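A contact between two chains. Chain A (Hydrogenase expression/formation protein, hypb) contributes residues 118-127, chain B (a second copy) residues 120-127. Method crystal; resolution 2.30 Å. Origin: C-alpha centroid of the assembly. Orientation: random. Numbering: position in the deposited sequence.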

# COMPACT_ATOMS: atom_id res chain seq x y z
N GLY A 118 2.08 2.99 9.96
CA GLY A 118 2.44 4.27 9.38
C GLY A 118 2.79 4.13 7.90
O GLY A 118 3.97 4.02 7.55
N ASN A 119 1.78 4.14 7.04
CA ASN A 119 1.97 3.83 5.63
C ASN A 119 0.74 4.22 4.81
O ASN A 119 -0.39 3.99 5.24
CB ASN A 119 2.28 2.33 5.47
CG ASN A 119 2.31 1.88 4.04
OD1 ASN A 119 1.28 1.52 3.47
ND2 ASN A 119 3.50 1.86 3.44
N LEU A 120 0.95 4.82 3.64
CA LEU A 120 -0.16 5.33 2.83
C LEU A 120 -0.50 4.47 1.62
O LEU A 120 -1.26 4.89 0.75
CB LEU A 120 0.12 6.76 2.37
CG LEU A 120 0.01 7.83 3.46
CD1 LEU A 120 0.21 9.22 2.90
CD2 LEU A 120 -1.33 7.72 4.15
N ILE A 121 0.07 3.27 1.56
CA ILE A 121 -0.10 2.41 0.39
C ILE A 121 -0.71 1.04 0.75
O ILE A 121 -1.83 0.73 0.35
CB ILE A 121 1.25 2.21 -0.34
CG1 ILE A 121 1.61 3.43 -1.19
CG2 ILE A 121 1.23 0.96 -1.22
CD1 ILE A 121 2.60 4.35 -0.53
N CYS A 122 0.05 0.25 1.50
CA CYS A 122 -0.31 -1.15 1.78
C CYS A 122 -1.70 -1.39 2.36
O CYS A 122 -2.35 -2.37 1.99
CB CYS A 122 0.76 -1.80 2.68
SG CYS A 122 2.44 -1.85 1.97
N PRO A 123 -2.17 -0.53 3.28
CA PRO A 123 -3.47 -0.77 3.93
C PRO A 123 -4.69 -0.73 3.00
O PRO A 123 -5.77 -1.18 3.40
CB PRO A 123 -3.56 0.37 4.96
CG PRO A 123 -2.14 0.74 5.24
CD PRO A 123 -1.47 0.61 3.89
N VAL A 124 -4.53 -0.21 1.79
CA VAL A 124 -5.66 -0.06 0.88
C VAL A 124 -6.51 -1.33 0.76
O VAL A 124 -7.72 -1.28 0.96
CB VAL A 124 -5.20 0.39 -0.52
CG1 VAL A 124 -6.32 0.20 -1.54
CG2 VAL A 124 -4.73 1.83 -0.48
N ASP A 125 -5.87 -2.46 0.46
CA ASP A 125 -6.58 -3.69 0.12
C ASP A 125 -6.96 -4.59 1.29
O ASP A 125 -7.48 -5.69 1.08
CB ASP A 125 -5.75 -4.52 -0.86
CG ASP A 125 -5.73 -3.93 -2.25
OD1 ASP A 125 -4.67 -4.00 -2.89
OD2 ASP A 125 -6.78 -3.40 -2.70
N PHE A 126 -6.71 -4.15 2.52
CA PHE A 126 -6.99 -5.01 3.66
C PHE A 126 -8.18 -4.58 4.53
O PHE A 126 -8.09 -3.66 5.35
CB PHE A 126 -5.72 -5.23 4.47
CG PHE A 126 -4.62 -5.87 3.67
CD1 PHE A 126 -4.57 -7.25 3.52
CD2 PHE A 126 -3.68 -5.09 3.01
CE1 PHE A 126 -3.58 -7.84 2.76
CE2 PHE A 126 -2.69 -5.68 2.25
CZ PHE A 126 -2.63 -7.05 2.13
N ASP A 127 -9.29 -5.26 4.33
CA ASP A 127 -10.47 -5.11 5.17
C ASP A 127 -10.17 -5.71 6.55
O ASP A 127 -9.82 -6.88 6.65
CB ASP A 127 -11.65 -5.82 4.51
CG ASP A 127 -12.97 -5.54 5.21
OD1 ASP A 127 -13.97 -6.19 4.83
OD2 ASP A 127 -13.02 -4.68 6.11
N LEU B 120 -0.83 -4.59 -7.27
CA LEU B 120 -0.45 -3.29 -7.83
C LEU B 120 -0.22 -2.19 -6.79
O LEU B 120 -0.11 -1.01 -7.13
CB LEU B 120 -1.50 -2.82 -8.85
CG LEU B 120 -1.56 -3.66 -10.12
CD1 LEU B 120 -2.80 -3.36 -10.95
CD2 LEU B 120 -0.29 -3.44 -10.94
N ILE B 121 -0.13 -2.59 -5.53
CA ILE B 121 -0.10 -1.62 -4.45
C ILE B 121 1.13 -1.75 -3.53
O ILE B 121 2.00 -0.87 -3.52
CB ILE B 121 -1.43 -1.64 -3.67
CG1 ILE B 121 -2.47 -0.81 -4.43
CG2 ILE B 121 -1.26 -1.12 -2.24
CD1 ILE B 121 -3.89 -1.29 -4.26
N CYS B 122 1.21 -2.85 -2.78
CA CYS B 122 2.28 -3.07 -1.80
C CYS B 122 3.72 -2.86 -2.28
O CYS B 122 4.52 -2.25 -1.57
CB CYS B 122 2.14 -4.45 -1.17
SG CYS B 122 0.60 -4.69 -0.30
N PRO B 123 4.07 -3.38 -3.48
CA PRO B 123 5.46 -3.35 -3.95
C PRO B 123 6.02 -1.94 -4.16
O PRO B 123 7.23 -1.78 -4.29
CB PRO B 123 5.40 -4.09 -5.29
CG PRO B 123 4.13 -4.87 -5.25
CD PRO B 123 3.18 -4.04 -4.45
N VAL B 124 5.14 -0.95 -4.20
CA VAL B 124 5.53 0.43 -4.50
C VAL B 124 6.69 0.95 -3.66
O VAL B 124 7.62 1.54 -4.20
CB VAL B 124 4.34 1.38 -4.35
CG1 VAL B 124 4.81 2.82 -4.20
CG2 VAL B 124 3.40 1.24 -5.54
N ASP B 125 6.63 0.72 -2.35
CA ASP B 125 7.61 1.30 -1.43
C ASP B 125 8.91 0.51 -1.35
O ASP B 125 9.93 1.04 -0.89
CB ASP B 125 7.02 1.40 -0.03
CG ASP B 125 6.11 2.59 0.14
OD1 ASP B 125 5.23 2.55 1.03
OD2 ASP B 125 6.28 3.57 -0.62
N PHE B 126 8.89 -0.74 -1.79
CA PHE B 126 9.97 -1.66 -1.49
C PHE B 126 11.05 -1.82 -2.56
O PHE B 126 10.90 -2.58 -3.51
CB PHE B 126 9.39 -3.01 -1.06
CG PHE B 126 8.56 -2.90 0.18
CD1 PHE B 126 9.15 -2.98 1.44
CD2 PHE B 126 7.19 -2.65 0.09
CE1 PHE B 126 8.38 -2.85 2.59
CE2 PHE B 126 6.42 -2.51 1.24
CZ PHE B 126 7.02 -2.61 2.49
N ASP B 127 12.15 -1.09 -2.38
CA ASP B 127 13.35 -1.32 -3.17
C ASP B 127 13.91 -2.71 -2.85
O ASP B 127 14.09 -3.07 -1.68
CB ASP B 127 14.40 -0.24 -2.86
CG ASP B 127 15.66 -0.38 -3.70
OD1 ASP B 127 16.61 0.40 -3.49
OD2 ASP B 127 15.72 -1.27 -4.58

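Symmetric dimers often bring the same short segment of each copy face to face, so that many contacts near the centre have a counterpart, and the two copies of this hydrogenase expression/formation protein illustrate the principle. The chains come closest, CA to CA, at the paired cysteines, where CA of Cys122(A) lies 4.8 Å from CA of Cys122(B). Residues 122-124 of chain A and 122-125 of chain B have helical backbone angles without the regular bonds. In each chain a turn forms: N of Val124(A) donates to O of Ile121(A) and N of Phe126(A) to O of Pro123(A), as do N of Val124(B) to O of Ile121(B) and N of Phe126(B) to O of Pro123(B), all four at 3.2 Å. In chain A, OD1 of Asn119(A) also accepts from N of Ile121(A) at 2.9 Å and from N of Cys122(A) at 2.6 Å.

The two isoleucines bury the most area, 81 Å² for Ile121(A) and 95 Å² for Ile121(B). They point toward the opposing stretch and meet through their methyl groups, CG2 of Ile121(A) to CG2 of Ile121(B) at 3.4 Å. CG2 of Ile121(A) is also only 3.0 Å from O of Ile121(B), a short contact. Valine extends the patch, with CG1 of Val124(A) 3.9 Å from CD1 of Ile121(B).

Sulfur supplies a second kind of contact. SG of Cys122(A) and SG of Cys122(B) are 4.1 Å apart, far too distant for a disulfide; each cysteine is instead bonded covalently to a group elsewhere in the structure. Each sulfur, polarizable, also lies at the hydrogen-bearing edge of the partner's phenylalanine ring, SG of Cys122(A) being 4.1 Å from CE2 of Phe126(B) and SG of Cys122(B) 4.3 Å from CE2 of Phe126(A).

Polar atoms also take part. ND2 of Asn119(A) approaches OD1 of Asp125(B) to 3.0 Å, bringing together an amide and a carboxylate of complementary polarity. Each aspartate also meets an isoleucine methyl: OD1 of Asp125(A) is 3.1 Å from CD1 of Ile121(B), and OD1 of Asp125(B) 3.5 Å from CD1 of Ile121(A).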